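Side-chain contact in isochorismatase hydrolase (Alkaliphilus metalliredigens, PDB 3HB7), which probably acts as a hydrolase and belongs to the isochorismatase family: residues Glu160-His163 / Glu164-Leu167. Residues are numbered along the deposited sequence; the frame is centred on the assembly and turned at random.
Sequences EEMH and EYGL
Tyr165 folds back along the first turn of helix 160-170 onto Met162, a selenomethionine three residues earlier. The helix lies at the surface of the isochorismatase domain and leads to strand 175-177, an outermost strand of the chain's parallel sheet. Tyr165 CB stands near the carbonyl oxygen of Glu161. With CG between the backbone N and the carbonyl carbon (chi1 70°), the ring is swung back toward the preceding turn. CD2 lies 3.3 Å from Glu161 O, while CD1 comes near Met162 O. Further out, CE2 and CZ pass Met162 CA, which sits over the ring face in a CH-pi contact, 3.8 Å from the centroid. At the tip, OH meets Met162 CG at 3.3 Å; the two side chains run side by side in the same direction. Tyr165 N donates a hydrogen bond to Glu161 O, one of four i to i+4 bonds here. On another side of the helix Leu167 brings CG over the His163 imidazole face, 4.0 Å from its centroid, and His163 NE2 makes a weak hydrogen bond to Thr155 OG1. The principle illustrated is that helix side chains three or four residues apart meet through largely dispersive contacts, while backbone hydrogen bonds hold the turns.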
loop_
_atom_site.group_PDB
_atom_site.type_symbol
_atom_site.label_atom_id
_atom_site.label_comp_id
_atom_site.label_asym_id
_atom_site.label_seq_id
_atom_site.Cartn_x
_atom_site.Cartn_y
_atom_site.Cartn_z
ATOM N N GLU E 160 22.359 2.163 -14.851
ATOM C CA GLU E 160 23.461 2.572 -14.024
ATOM C C GLU E 160 23.479 1.788 -12.731
ATOM O O GLU E 160 24.526 1.532 -12.167
ATOM C CB GLU E 160 23.436 4.076 -13.776
ATOM C CG GLU E 160 24.572 4.853 -14.458
ATOM C CD GLU E 160 24.349 6.368 -14.501
ATOM O OE1 GLU E 160 24.269 6.999 -13.435
ATOM O OE2 GLU E 160 24.259 6.933 -15.596
ATOM N N GLU E 161 22.309 1.437 -12.232
ATOM C CA GLU E 161 22.251 0.654 -11.034
ATOM C C GLU E 161 22.848 -0.717 -11.233
ATOM O O GLU E 161 23.595 -1.167 -10.405
ATOM C CB GLU E 161 20.826 0.519 -10.534
ATOM C CG GLU E 161 20.749 0.303 -9.044
ATOM C CD GLU E 161 19.559 -0.523 -8.576
ATOM O OE1 GLU E 161 18.561 -0.624 -9.307
ATOM O OE2 GLU E 161 19.617 -1.059 -7.453
HETATM N N MSE E 162 22.498 -1.375 -12.328
HETATM C CA MSE E 162 22.992 -2.709 -12.615
HETATM C C MSE E 162 24.487 -2.668 -12.772
HETATM O O MSE E 162 25.179 -3.513 -12.260
HETATM C CB MSE E 162 22.374 -3.266 -13.881
HETATM C CG MSE E 162 21.055 -3.901 -13.706
HETATM SE SE MSE E 162 20.420 -4.657 -15.285
HETATM C CE MSE E 162 18.831 -5.429 -14.716
ATOM N N HIS E 163 24.984 -1.666 -13.466
ATOM C CA HIS E 163 26.403 -1.538 -13.621
ATOM C C HIS E 163 27.075 -1.340 -12.295
ATOM O O HIS E 163 28.107 -1.904 -12.050
ATOM C CB HIS E 163 26.751 -0.388 -14.540
ATOM C CG HIS E 163 28.214 -0.113 -14.616
ATOM N ND1 HIS E 163 28.763 1.097 -14.272
ATOM C CD2 HIS E 163 29.246 -0.896 -14.991
ATOM C CE1 HIS E 163 30.070 1.042 -14.423
ATOM N NE2 HIS E 163 30.386 -0.155 -14.858
ATOM N N GLU E 164 26.485 -0.513 -11.454
ATOM C CA GLU E 164 27.050 -0.211 -10.166
ATOM C C GLU E 164 27.122 -1.416 -9.256
ATOM O O GLU E 164 28.111 -1.618 -8.582
ATOM C CB GLU E 164 26.251 0.912 -9.499
ATOM C CG GLU E 164 26.864 1.452 -8.215
ATOM C CD GLU E 164 25.891 2.197 -7.285
ATOM O OE1 GLU E 164 26.337 2.641 -6.227
ATOM O OE2 GLU E 164 24.699 2.343 -7.585
ATOM N N TYR E 165 26.058 -2.192 -9.179
ATOM C CA TYR E 165 26.127 -3.398 -8.386
ATOM C C TYR E 165 26.973 -4.488 -9.001
ATOM O O TYR E 165 27.511 -5.309 -8.316
ATOM C CB TYR E 165 24.796 -3.848 -7.766
ATOM C CG TYR E 165 23.730 -4.376 -8.663
ATOM C CD1 TYR E 165 23.909 -5.514 -9.393
ATOM C CD2 TYR E 165 22.520 -3.767 -8.732
ATOM C CE1 TYR E 165 22.930 -5.994 -10.190
ATOM C CE2 TYR E 165 21.540 -4.248 -9.515
ATOM C CZ TYR E 165 21.751 -5.362 -10.241
ATOM O OH TYR E 165 20.770 -5.829 -11.027
ATOM N N GLY E 166 27.078 -4.465 -10.316
ATOM C CA GLY E 166 27.962 -5.361 -11.022
ATOM C C GLY E 166 29.417 -5.147 -10.686
ATOM O O GLY E 166 30.148 -6.087 -10.491
ATOM N N LEU E 167 29.815 -3.888 -10.600
ATOM C CA LEU E 167 31.150 -3.535 -10.187
ATOM C C LEU E 167 31.419 -3.983 -8.781
ATOM O O LEU E 167 32.485 -4.457 -8.477
ATOM C CB LEU E 167 31.372 -2.052 -10.341
ATOM C CG LEU E 167 31.428 -1.688 -11.809
ATOM C CD1 LEU E 167 31.524 -0.249 -12.043
ATOM C CD2 LEU E 167 32.572 -2.359 -12.426
#